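Local coordinates for protein fibrinogen alpha subunit (Gallus gallus, PDB 1M1J) that is probably cleaved by thrombin and then polymerises with the fibrinogen beta and gamma chains into the insoluble fibrin matrix of blood clots, at residues 140-145 / 184-189. Sequence-based numbering, arbitrary orientation.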
ATOM      1  N   SER D 140     105.865  34.366  71.291  1.00 51.26           N
ATOM      2  CA  SER D 140     106.541  35.205  72.271  1.00 47.89           C
ATOM      3  C   SER D 140     107.339  34.314  73.234  1.00 50.26           C
ATOM      4  O   SER D 140     108.480  34.617  73.584  1.00 48.60           O
ATOM      5  CB  SER D 140     105.511  36.039  73.036  1.00 43.50           C
ATOM      6  OG  SER D 140     106.106  37.189  73.616  1.00 52.62           O
ATOM      7  N   ILE D 141     106.731  33.209  73.651  1.00 45.13           N
ATOM      8  CA  ILE D 141     107.380  32.263  74.550  1.00 45.54           C
ATOM      9  C   ILE D 141     108.591  31.637  73.861  1.00 48.16           C
ATOM     10  O   ILE D 141     109.607  31.340  74.496  1.00 42.68           O
ATOM     11  CB  ILE D 141     106.405  31.134  74.954  1.00 43.15           C
ATOM     12  CG1 ILE D 141     105.364  31.672  75.935  1.00 30.82           C
ATOM     13  CG2 ILE D 141     107.166  29.968  75.540  1.00 32.75           C
ATOM     14  CD1 ILE D 141     104.301  30.661  76.298  1.00 45.31           C
ATOM     15  N   GLN D 142     108.476  31.432  72.555  1.00 53.46           N
ATOM     16  CA  GLN D 142     109.562  30.839  71.791  1.00 53.63           C
ATOM     17  C   GLN D 142     110.746  31.794  71.673  1.00 55.52           C
ATOM     18  O   GLN D 142     111.897  31.371  71.772  1.00 55.03           O
ATOM     19  CB  GLN D 142     109.071  30.435  70.400  1.00 51.18           C
ATOM     20  CG  GLN D 142     110.155  29.865  69.497  1.00 55.59           C
ATOM     21  CD  GLN D 142     110.934  28.729  70.144  1.00 66.03           C
ATOM     22  OE1 GLN D 142     111.827  28.961  70.961  1.00 66.04           O
ATOM     23  NE2 GLN D 142     110.593  27.494  69.784  1.00 46.58           N
ATOM     24  N   GLU D 143     110.480  33.081  71.469  1.00 47.15           N
ATOM     25  CA  GLU D 143     111.583  34.014  71.355  1.00 52.24           C
ATOM     26  C   GLU D 143     112.186  34.259  72.729  1.00 56.84           C
ATOM     27  O   GLU D 143     113.372  34.571  72.851  1.00 60.57           O
ATOM     28  CB  GLU D 143     111.141  35.324  70.687  1.00 56.28           C
ATOM     29  CG  GLU D 143     110.095  36.139  71.409  1.00 70.00           C
ATOM     30  CD  GLU D 143     109.647  37.343  70.580  1.00 83.83           C
ATOM     31  OE1 GLU D 143     110.494  38.214  70.290  1.00 91.21           O
ATOM     32  OE2 GLU D 143     108.452  37.417  70.210  1.00 88.42           O
ATOM     33  N   GLN D 144     111.374  34.098  73.769  1.00 62.66           N
ATOM     34  CA  GLN D 144     111.866  34.264  75.131  1.00 53.55           C
ATOM     35  C   GLN D 144     112.796  33.088  75.438  1.00 50.14           C
ATOM     36  O   GLN D 144     113.837  33.259  76.068  1.00 48.53           O
ATOM     37  CB  GLN D 144     110.705  34.305  76.129  1.00 50.36           C
ATOM     38  CG  GLN D 144     111.147  34.372  77.587  1.00 41.63           C
ATOM     39  CD  GLN D 144     110.009  34.697  78.529  1.00 49.08           C
ATOM     40  OE1 GLN D 144     109.449  35.801  78.491  1.00 47.51           O
ATOM     41  NE2 GLN D 144     109.652  33.736  79.382  1.00 37.60           N
ATOM     42  N   VAL D 145     112.427  31.893  74.983  1.00 43.61           N
ATOM     43  CA  VAL D 145     113.265  30.723  75.207  1.00 45.30           C
ATOM     44  C   VAL D 145     114.602  30.906  74.490  1.00 54.91           C
ATOM     45  O   VAL D 145     115.590  30.261  74.832  1.00 63.85           O
ATOM     46  CB  VAL D 145     112.592  29.431  74.699  1.00 33.94           C
ATOM     47  CG1 VAL D 145     113.576  28.277  74.739  1.00 33.63           C
ATOM     48  CG2 VAL D 145     111.394  29.092  75.568  1.00 33.08           C
ATOM     49  N   LYS D 184     111.146  20.890  73.580  1.00 65.00           N
ATOM     50  CA  LYS D 184     110.437  19.679  73.221  1.00 70.75           C
ATOM     51  C   LYS D 184     108.943  19.993  73.298  1.00 78.34           C
ATOM     52  O   LYS D 184     108.173  19.622  72.412  1.00 84.10           O
ATOM     53  CB  LYS D 184     110.795  18.556  74.190  1.00 73.70           C
ATOM     54  CG  LYS D 184     110.580  17.161  73.636  1.00 75.43           C
ATOM     55  CD  LYS D 184     111.111  16.100  74.596  1.00 81.41           C
ATOM     56  CE  LYS D 184     112.572  16.355  74.974  1.00 85.64           C
ATOM     57  NZ  LYS D 184     113.460  16.496  73.783  1.00 83.13           N
ATOM     58  N   HIS D 185     108.540  20.689  74.359  1.00 80.03           N
ATOM     59  CA  HIS D 185     107.142  21.068  74.543  1.00 73.70           C
ATOM     60  C   HIS D 185     106.667  22.065  73.493  1.00 71.37           C
ATOM     61  O   HIS D 185     105.614  21.876  72.895  1.00 73.64           O
ATOM     62  CB  HIS D 185     106.921  21.672  75.929  1.00 77.62           C
ATOM     63  CG  HIS D 185     106.952  20.670  77.039  1.00 82.99           C
ATOM     64  ND1 HIS D 185     106.237  19.493  76.998  1.00 86.19           N
ATOM     65  CD2 HIS D 185     107.581  20.687  78.238  1.00 83.14           C
ATOM     66  CE1 HIS D 185     106.424  18.828  78.123  1.00 86.51           C
ATOM     67  NE2 HIS D 185     107.234  19.531  78.893  1.00 88.27           N
ATOM     68  N   LEU D 186     107.433  23.132  73.279  1.00 71.18           N
ATOM     69  CA  LEU D 186     107.063  24.145  72.294  1.00 70.55           C
ATOM     70  C   LEU D 186     106.692  23.524  70.950  1.00 74.18           C
ATOM     71  O   LEU D 186     105.723  23.941  70.313  1.00 75.81           O
ATOM     72  CB  LEU D 186     108.203  25.147  72.086  1.00 66.03           C
ATOM     73  CG  LEU D 186     108.389  26.269  73.105  1.00 57.56           C
ATOM     74  CD1 LEU D 186     107.204  27.219  73.075  1.00 53.09           C
ATOM     75  CD2 LEU D 186     108.553  25.662  74.474  1.00 74.74           C
ATOM     76  N   THR D 187     107.464  22.532  70.521  1.00 72.60           N
ATOM     77  CA  THR D 187     107.189  21.872  69.249  1.00 79.62           C
ATOM     78  C   THR D 187     105.946  21.000  69.384  1.00 79.04           C
ATOM     79  O   THR D 187     105.094  20.960  68.493  1.00 78.27           O
ATOM     80  CB  THR D 187     108.382  20.994  68.798  1.00 84.02           C
ATOM     81  OG1 THR D 187     108.664  20.010  69.802  1.00 78.24           O
ATOM     82  CG2 THR D 187     109.620  21.854  68.562  1.00 78.89           C
ATOM     83  N   GLN D 188     105.851  20.309  70.514  1.00 80.46           N
ATOM     84  CA  GLN D 188     104.723  19.435  70.814  1.00 78.47           C
ATOM     85  C   GLN D 188     103.406  20.217  70.820  1.00 76.77           C
ATOM     86  O   GLN D 188     102.351  19.670  70.510  1.00 81.57           O
ATOM     87  CB  GLN D 188     104.954  18.780  72.175  1.00 80.92           C
ATOM     88  CG  GLN D 188     103.820  17.932  72.699  1.00 83.15           C
ATOM     89  CD  GLN D 188     104.092  17.449  74.117  1.00 90.85           C
ATOM     90  OE1 GLN D 188     105.073  16.746  74.369  1.00 90.13           O
ATOM     91  NE2 GLN D 188     103.226  17.831  75.050  1.00 82.64           N
ATOM     92  N   ALA D 189     103.473  21.498  71.172  1.00 72.64           N
ATOM     93  CA  ALA D 189     102.286  22.346  71.207  1.00 70.54           C
ATOM     94  C   ALA D 189     102.032  22.951  69.837  1.00 75.16           C
ATOM     95  O   ALA D 189     100.927  23.404  69.539  1.00 77.72           O
ATOM     96  CB  ALA D 189     102.465  23.451  72.226  1.00 64.27           C
TER
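Within segment 184-189, Leu186 is the residue that meets Ile141 and Gln142 of segment 140-145, and it supplies about half of the 144 Å² buried between them, both sides summed. Its own helix turns Lys184 outward, where a long charged side chain suits an exposed position. The carbonyl of Lys184 is used twice: besides the backbone N of Gln188 it accepts Thr187 OG1. Leu186 itself faces the partner helix. With CG anti to its carbonyl carbon (chi1 -80°), its branched end extends toward helix 82-160, and Leu186 CD1 lies 3.7 Å from Ile141 CG2. The two apolar side chains meet at an angle, methyl against methyl, a contact well served by branched aliphatic residues. Gln142 borders the same leucine differently: its chain is bent at chi2 (52°), bringing the terminal amide against the base of Leu186 while this partly exposed residue can keep a polar group near solvent. Thr187, on the exposed surface, turns its hydroxyl back to the preceding turn, OG1 lying 2.7 Å from Lys184 O and above the plane of that carbonyl, so a polar side chain is satisfied within its own helix. Ala189, small and buried, packs on Gln138 of the long helix, one turn before Gln142. In the other direction Val145 continues the apolar seam against Tyr179 and Ile182. The CA atoms of Gln142 and Leu186 are 7.2 Å apart, and the helices run antiparallel, consistent with the alpha chain folding back as a fourth strand of the coiled coil; apolar side chains of a chain of another protein pack on Ile141, Leu186 and Ala189, and a further chain packs on Ser140, Ile141 and Gln144.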